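Local coordinates for phosphopantothenoylcysteine decarboxylase (Cryptococcus neoformans, PDB 6EOA), which binds FMN and probably decarboxylates phosphopantothenoylcysteine in coenzyme A biosynthesis, as a fungal member of the flavin-containing cysteine decarboxylase superfamily, at residues D132-A137 with P165-I170; G33-V38 with G231-H236. All blocks are in the same frame, centred on the assembly; numbering follows the deposited sequence.

Contact 1 of 2, residues D132-A137 with P165-I170; sequences DLVVIA and PSTPVI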
ATOM      1  N   ASP A 132     -25.245 -10.473   0.618  1.00 75.47           N
ATOM      2  CA  ASP A 132     -25.694 -11.222   1.787  1.00 73.10           C
ATOM      3  C   ASP A 132     -24.508 -11.965   2.381  1.00 69.50           C
ATOM      4  O   ASP A 132     -24.509 -12.341   3.552  1.00 69.08           O
ATOM      5  CB  ASP A 132     -26.806 -12.208   1.419  1.00 76.63           C
ATOM      6  CG  ASP A 132     -28.067 -11.515   0.954  1.00 77.81           C
ATOM      7  OD1 ASP A 132     -28.395 -10.445   1.510  1.00 78.37           O
ATOM      8  OD2 ASP A 132     -28.728 -12.037   0.032  1.00 79.16           O
ATOM      9  N   LEU A 133     -23.495 -12.173   1.547  1.00 65.91           N
ATOM     10  CA  LEU A 133     -22.289 -12.884   1.942  1.00 66.41           C
ATOM     11  C   LEU A 133     -21.113 -12.387   1.112  1.00 63.89           C
ATOM     12  O   LEU A 133     -21.256 -12.111  -0.079  1.00 62.72           O
ATOM     13  CB  LEU A 133     -22.470 -14.396   1.770  1.00 69.21           C
ATOM     14  CG  LEU A 133     -21.251 -15.299   1.990  1.00 72.10           C
ATOM     15  CD1 LEU A 133     -20.765 -15.230   3.432  1.00 72.88           C
ATOM     16  CD2 LEU A 133     -21.562 -16.739   1.593  1.00 74.68           C
ATOM     17  N   VAL A 134     -19.956 -12.252   1.748  1.00 63.87           N
ATOM     18  CA  VAL A 134     -18.735 -11.908   1.032  1.00 64.44           C
ATOM     19  C   VAL A 134     -17.737 -13.051   1.153  1.00 64.91           C
ATOM     20  O   VAL A 134     -17.397 -13.472   2.258  1.00 63.30           O
ATOM     21  CB  VAL A 134     -18.103 -10.606   1.559  1.00 64.68           C
ATOM     22  CG1 VAL A 134     -16.784 -10.334   0.853  1.00 62.62           C
ATOM     23  CG2 VAL A 134     -19.059  -9.438   1.368  1.00 66.10           C
ATOM     24  N   VAL A 135     -17.283 -13.558   0.012  1.00 66.47           N
ATOM     25  CA  VAL A 135     -16.320 -14.654  -0.007  1.00 64.08           C
ATOM     26  C   VAL A 135     -15.021 -14.221  -0.682  1.00 62.97           C
ATOM     27  O   VAL A 135     -15.013 -13.827  -1.847  1.00 60.13           O
ATOM     28  CB  VAL A 135     -16.887 -15.893  -0.729  1.00 65.41           C
ATOM     29  CG1 VAL A 135     -15.936 -17.073  -0.595  1.00 62.69           C
ATOM     30  CG2 VAL A 135     -18.261 -16.254  -0.167  1.00 66.17           C
ATOM     31  N   ILE A 136     -13.922 -14.291   0.061  1.00 63.08           N
ATOM     32  CA  ILE A 136     -12.617 -13.959  -0.486  1.00 60.16           C
ATOM     33  C   ILE A 136     -11.894 -15.234  -0.900  1.00 61.92           C
ATOM     34  O   ILE A 136     -11.303 -15.922  -0.071  1.00 65.14           O
ATOM     35  CB  ILE A 136     -11.764 -13.185   0.523  1.00 59.64           C
ATOM     36  CG1 ILE A 136     -12.585 -12.070   1.170  1.00 58.49           C
ATOM     37  CG2 ILE A 136     -10.540 -12.616  -0.163  1.00 60.69           C
ATOM     38  CD1 ILE A 136     -11.842 -11.331   2.259  1.00 58.36           C
ATOM     39  N   ALA A 137     -11.954 -15.545  -2.190  1.00 62.33           N
ATOM     40  CA  ALA A 137     -11.402 -16.792  -2.705  1.00 58.50           C
ATOM     41  C   ALA A 137     -10.837 -16.594  -4.108  1.00 57.97           C
ATOM     42  O   ALA A 137     -11.591 -16.455  -5.071  1.00 60.62           O
ATOM     43  CB  ALA A 137     -12.464 -17.882  -2.708  1.00 54.76           C
ATOM     44  N   PRO A 165     -21.863  -5.493  10.227  1.00106.84           N
ATOM     45  CA  PRO A 165     -21.730  -6.797  10.889  1.00106.81           C
ATOM     46  C   PRO A 165     -22.848  -7.754  10.479  1.00106.59           C
ATOM     47  O   PRO A 165     -22.803  -8.944  10.797  1.00106.78           O
ATOM     48  CB  PRO A 165     -21.822  -6.451  12.377  1.00110.63           C
ATOM     49  CG  PRO A 165     -22.592  -5.177  12.420  1.00111.83           C
ATOM     50  CD  PRO A 165     -22.207  -4.422  11.178  1.00108.92           C
ATOM     51  N   SER A 166     -23.842  -7.214   9.777  1.00106.01           N
ATOM     52  CA  SER A 166     -24.912  -7.994   9.174  1.00106.44           C
ATOM     53  C   SER A 166     -24.340  -9.048   8.239  1.00103.59           C
ATOM     54  O   SER A 166     -24.757 -10.206   8.257  1.00105.72           O
ATOM     55  CB  SER A 166     -25.865  -7.079   8.400  1.00106.84           C
ATOM     56  OG  SER A 166     -25.989  -5.819   9.029  1.00107.26           O
ATOM     57  N   THR A 167     -23.379  -8.624   7.424  1.00 97.75           N
ATOM     58  CA  THR A 167     -22.823  -9.465   6.374  1.00 91.41           C
ATOM     59  C   THR A 167     -21.630 -10.307   6.835  1.00 86.54           C
ATOM     60  O   THR A 167     -20.606  -9.771   7.257  1.00 87.58           O
ATOM     61  CB  THR A 167     -22.385  -8.616   5.162  1.00 89.68           C
ATOM     62  OG1 THR A 167     -23.497  -7.848   4.683  1.00 90.56           O
ATOM     63  CG2 THR A 167     -21.872  -9.506   4.045  1.00 88.67           C
ATOM     64  N   PRO A 168     -21.766 -11.639   6.754  1.00 82.73           N
ATOM     65  CA  PRO A 168     -20.663 -12.559   7.054  1.00 80.18           C
ATOM     66  C   PRO A 168     -19.574 -12.551   5.975  1.00 76.61           C
ATOM     67  O   PRO A 168     -19.840 -12.232   4.817  1.00 73.25           O
ATOM     68  CB  PRO A 168     -21.354 -13.925   7.120  1.00 81.84           C
ATOM     69  CG  PRO A 168     -22.585 -13.770   6.290  1.00 82.51           C
ATOM     70  CD  PRO A 168     -23.027 -12.352   6.488  1.00 82.88           C
ATOM     71  N   VAL A 169     -18.353 -12.900   6.368  1.00 75.55           N
ATOM     72  CA  VAL A 169     -17.227 -12.931   5.444  1.00 71.54           C
ATOM     73  C   VAL A 169     -16.481 -14.251   5.545  1.00 70.46           C
ATOM     74  O   VAL A 169     -16.121 -14.684   6.639  1.00 73.93           O
ATOM     75  CB  VAL A 169     -16.233 -11.780   5.709  1.00 70.84           C
ATOM     76  CG1 VAL A 169     -15.009 -11.915   4.809  1.00 67.37           C
ATOM     77  CG2 VAL A 169     -16.905 -10.437   5.503  1.00 71.22           C
ATOM     78  N   ILE A 170     -16.253 -14.888   4.402  1.00 67.64           N
ATOM     79  CA  ILE A 170     -15.454 -16.103   4.357  1.00 68.03           C
ATOM     80  C   ILE A 170     -14.136 -15.844   3.640  1.00 67.49           C
ATOM     81  O   ILE A 170     -14.120 -15.450   2.476  1.00 66.49           O
ATOM     82  CB  ILE A 170     -16.192 -17.246   3.651  1.00 66.54           C
ATOM     83  CG1 ILE A 170     -17.507 -17.554   4.373  1.00 67.72           C
ATOM     84  CG2 ILE A 170     -15.310 -18.480   3.592  1.00 64.98           C
ATOM     85  CD1 ILE A 170     -18.365 -18.574   3.661  1.00 68.77           C
TER
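V134 and V135 pair with V169 and I170 as parallel neighbours in the central sheet of a Rossmann-like flavoprotein fold, the two strands being joined through helices in a beta-alpha-beta crossover. Three backbone hydrogen bonds hold the register: V134 N to P168 O (3.1 Å), I170 N to V134 O (2.8 Å) and I136 N to I170 O (2.7 Å). The main bump on one face is L133 CD1. CG stands anti to the backbone N (chi1 173°), and chi2 near 64° sets CD1 in a hollow lined by P168 CG at 3.7 Å, P168 O, and I170 CG1 and CD1. F232 of helix 222-237 touches both L133 and I170 on this face, while I229 of that helix meets V135. The other face carries V134, I136 and V169, all resting on L160 of helix 155-162. There V169 offers its two methyls separately: CG2 lies against V134 CB, whereas CG1 meets I136 CD1 at 4.1 Å. At the entry to the ladder the T167 and V134 side chains cross at about a right angle, CG2 to CG2 at 3.9 Å, and P168 CD closes on D132 O (3.3 Å). Polar contact across the pair thus belongs to the backbone: nearly straight N-H...O hydrogen bonds pair its buried polar groups between the strands, while aliphatic side chains cover both faces.

Contact 2 of 2, residues G33-V38 with G231-H236; sequences GIFRVV and GFATMH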
ATOM      1  N   GLY A  33     -36.615 -14.502  -2.478  1.00104.10           N
ATOM      2  CA  GLY A  33     -35.950 -15.777  -2.268  1.00101.76           C
ATOM      3  C   GLY A  33     -34.596 -15.885  -2.947  1.00 96.15           C
ATOM      4  O   GLY A  33     -34.217 -16.952  -3.433  1.00 97.66           O
ATOM      5  N   ILE A  34     -33.859 -14.782  -2.978  1.00 88.26           N
ATOM      6  CA  ILE A  34     -32.559 -14.765  -3.639  1.00 81.45           C
ATOM      7  C   ILE A  34     -31.431 -14.507  -2.647  1.00 78.93           C
ATOM      8  O   ILE A  34     -31.504 -13.590  -1.829  1.00 78.30           O
ATOM      9  CB  ILE A  34     -32.517 -13.705  -4.757  1.00 77.60           C
ATOM     10  CG1 ILE A  34     -33.622 -13.981  -5.780  1.00 78.66           C
ATOM     11  CG2 ILE A  34     -31.151 -13.690  -5.434  1.00 71.82           C
ATOM     12  CD1 ILE A  34     -34.080 -12.755  -6.539  1.00 78.99           C
ATOM     13  N   PHE A  35     -30.395 -15.339  -2.718  1.00 77.03           N
ATOM     14  CA  PHE A  35     -29.208 -15.179  -1.888  1.00 74.62           C
ATOM     15  C   PHE A  35     -28.105 -14.545  -2.716  1.00 72.66           C
ATOM     16  O   PHE A  35     -27.799 -15.012  -3.813  1.00 71.85           O
ATOM     17  CB  PHE A  35     -28.754 -16.527  -1.326  1.00 76.50           C
ATOM     18  CG  PHE A  35     -27.643 -16.427  -0.320  1.00 75.24           C
ATOM     19  CD1 PHE A  35     -26.363 -16.857  -0.631  1.00 71.45           C
ATOM     20  CD2 PHE A  35     -27.881 -15.907   0.941  1.00 76.40           C
ATOM     21  CE1 PHE A  35     -25.343 -16.771   0.300  1.00 71.25           C
ATOM     22  CE2 PHE A  35     -26.865 -15.817   1.873  1.00 75.98           C
ATOM     23  CZ  PHE A  35     -25.595 -16.249   1.552  1.00 72.86           C
ATOM     24  N   ARG A  36     -27.507 -13.480  -2.192  1.00 70.74           N
ATOM     25  CA  ARG A  36     -26.565 -12.684  -2.968  1.00 69.49           C
ATOM     26  C   ARG A  36     -25.143 -12.783  -2.424  1.00 69.36           C
ATOM     27  O   ARG A  36     -24.873 -12.431  -1.273  1.00 67.46           O
ATOM     28  CB  ARG A  36     -27.027 -11.228  -3.006  1.00 69.80           C
ATOM     29  CG  ARG A  36     -28.362 -11.059  -3.719  1.00 73.77           C
ATOM     30  CD  ARG A  36     -28.981  -9.694  -3.493  1.00 71.66           C
ATOM     31  NE  ARG A  36     -30.071  -9.452  -4.434  1.00 72.90           N
ATOM     32  CZ  ARG A  36     -31.354  -9.709  -4.191  1.00 76.48           C
ATOM     33  NH1 ARG A  36     -31.730 -10.218  -3.023  1.00 76.59           N
ATOM     34  NH2 ARG A  36     -32.265  -9.452  -5.121  1.00 77.15           N
ATOM     35  N   VAL A  37     -24.241 -13.272  -3.269  1.00 66.41           N
ATOM     36  CA  VAL A  37     -22.853 -13.481  -2.886  1.00 65.16           C
ATOM     37  C   VAL A  37     -21.935 -12.570  -3.676  1.00 61.89           C
ATOM     38  O   VAL A  37     -22.014 -12.511  -4.901  1.00 59.02           O
ATOM     39  CB  VAL A  37     -22.411 -14.946  -3.113  1.00 66.22           C
ATOM     40  CG1 VAL A  37     -21.013 -15.167  -2.573  1.00 67.44           C
ATOM     41  CG2 VAL A  37     -23.379 -15.907  -2.461  1.00 71.14           C
ATOM     42  N   VAL A  38     -21.071 -11.851  -2.970  1.00 61.41           N
ATOM     43  CA  VAL A  38     -19.984 -11.137  -3.617  1.00 58.45           C
ATOM     44  C   VAL A  38     -18.712 -11.965  -3.504  1.00 60.03           C
ATOM     45  O   VAL A  38     -18.261 -12.286  -2.403  1.00 63.26           O
ATOM     46  CB  VAL A  38     -19.756  -9.742  -3.003  1.00 58.70           C
ATOM     47  CG1 VAL A  38     -18.420  -9.172  -3.458  1.00 57.74           C
ATOM     48  CG2 VAL A  38     -20.891  -8.808  -3.378  1.00 58.98           C
ATOM     49  N   GLY A 231     -24.338 -23.778   1.833  1.00 82.67           N
ATOM     50  CA  GLY A 231     -24.692 -24.006   3.223  1.00 84.06           C
ATOM     51  C   GLY A 231     -25.155 -22.731   3.904  1.00 86.06           C
ATOM     52  O   GLY A 231     -25.986 -22.764   4.814  1.00 87.68           O
ATOM     53  N   PHE A 232     -24.613 -21.600   3.459  1.00 85.14           N
ATOM     54  CA  PHE A 232     -25.022 -20.296   3.971  1.00 85.89           C
ATOM     55  C   PHE A 232     -26.328 -19.847   3.333  1.00 85.58           C
ATOM     56  O   PHE A 232     -27.152 -19.198   3.978  1.00 89.24           O
ATOM     57  CB  PHE A 232     -23.935 -19.251   3.726  1.00 83.83           C
ATOM     58  CG  PHE A 232     -22.961 -19.123   4.855  1.00 87.37           C
ATOM     59  CD1 PHE A 232     -23.182 -18.214   5.875  1.00 90.09           C
ATOM     60  CD2 PHE A 232     -21.828 -19.917   4.903  1.00 88.24           C
ATOM     61  CE1 PHE A 232     -22.292 -18.094   6.922  1.00 90.69           C
ATOM     62  CE2 PHE A 232     -20.931 -19.802   5.947  1.00 90.71           C
ATOM     63  CZ  PHE A 232     -21.163 -18.889   6.957  1.00 91.34           C
ATOM     64  N   ALA A 233     -26.502 -20.184   2.058  1.00 82.63           N
ATOM     65  CA  ALA A 233     -27.749 -19.906   1.358  1.00 83.87           C
ATOM     66  C   ALA A 233     -28.899 -20.608   2.066  1.00 85.27           C
ATOM     67  O   ALA A 233     -29.969 -20.033   2.243  1.00 86.09           O
ATOM     68  CB  ALA A 233     -27.660 -20.348  -0.094  1.00 82.61           C
ATOM     69  N   THR A 234     -28.656 -21.850   2.480  1.00 86.59           N
ATOM     70  CA  THR A 234     -29.635 -22.634   3.225  1.00 92.43           C
ATOM     71  C   THR A 234     -30.011 -21.951   4.539  1.00 95.86           C
ATOM     72  O   THR A 234     -31.193 -21.782   4.841  1.00 98.97           O
ATOM     73  CB  THR A 234     -29.105 -24.053   3.523  1.00 93.57           C
ATOM     74  OG1 THR A 234     -28.880 -24.750   2.292  1.00 92.16           O
ATOM     75  CG2 THR A 234     -30.104 -24.833   4.360  1.00 97.94           C
ATOM     76  N   MET A 235     -28.998 -21.567   5.312  1.00 98.05           N
ATOM     77  CA  MET A 235     -29.191 -20.805   6.544  1.00103.27           C
ATOM     78  C   MET A 235     -30.077 -19.588   6.323  1.00104.68           C
ATOM     79  O   MET A 235     -30.985 -19.310   7.104  1.00106.82           O
ATOM     80  CB  MET A 235     -27.845 -20.340   7.102  1.00105.13           C
ATOM     81  CG  MET A 235     -27.221 -21.248   8.141  1.00108.77           C
ATOM     82  SD  MET A 235     -25.849 -20.409   8.955  1.00135.08           S
ATOM     83  CE  MET A 235     -26.701 -19.022   9.707  1.00 92.40           C
ATOM     84  N   HIS A 236     -29.793 -18.870   5.241  1.00105.04           N
ATOM     85  CA  HIS A 236     -30.434 -17.597   4.944  1.00107.40           C
ATOM     86  C   HIS A 236     -31.900 -17.738   4.541  1.00110.67           C
ATOM     87  O   HIS A 236     -32.713 -16.856   4.822  1.00110.08           O
ATOM     88  CB  HIS A 236     -29.656 -16.888   3.836  1.00106.97           C
ATOM     89  CG  HIS A 236     -30.254 -15.583   3.413  1.00109.15           C
ATOM     90  ND1 HIS A 236     -31.088 -15.467   2.321  1.00109.34           N
ATOM     91  CD2 HIS A 236     -30.128 -14.336   3.924  1.00109.35           C
ATOM     92  CE1 HIS A 236     -31.456 -14.206   2.182  1.00109.05           C
ATOM     93  NE2 HIS A 236     -30.887 -13.499   3.141  1.00109.23           N
TER
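F35 and A233 mark where the first strand of the Rossmann-like sheet passes the last modelled helix, strand 35-38 and helix 231-236 running roughly antiparallel at 142° with axes 9.2 Å apart at their closest. Such cover of a parallel sheet by a helix is the layered alpha/beta architecture of the fold. The F35 side chain does most of the bridging, its CG anti to the backbone N (chi1 -173°) and its ring reaching the helix. A233 CA sits almost exactly over the ring centre, 3.8 Å from it, in a CH-pi contact, and A233 CB lies 3.8 Å from F35 CD1. Farther out, F35 CZ meets F232 CB (4.1 Å); the F232 ring lies beyond this point, and its side chain also touches L133 of strand 133-139. H236, one helical turn after F232, approaches the F35 ring at its edge. The two ring planes meet obliquely, at 58°. No hydrogen bond links the segments, so shape and apolar contact carry the join. D132, just before strand 133-139, packs on both F35 and H236. At the tightest point F35 CD2 stands over the face of the imidazole, 3.4 Å from H236 CG.

How the contacts relate
The centres of contacts 1 and 2 lie 11 Å apart on one parallel sheet, where strand 35-41 is the immediate neighbour of strand 133-139 and strand 169-173 follows on its far side. Along the chain the order is 33-38, 132-137, 165-170, 231-236, so contact 2 joins the two ends of the modelled chain, and both segments of contact 1 fall between them in sequence. The strands of the two contacts meet through probable backbone hydrogen bonds, D132 N to R36 O and V135 N to V38 O, and through F35 packing on D132 and L133. Helix 222-237 spans both, tying the first strand to the middle of the sheet, whereas the flavin site lies nearer contact 1.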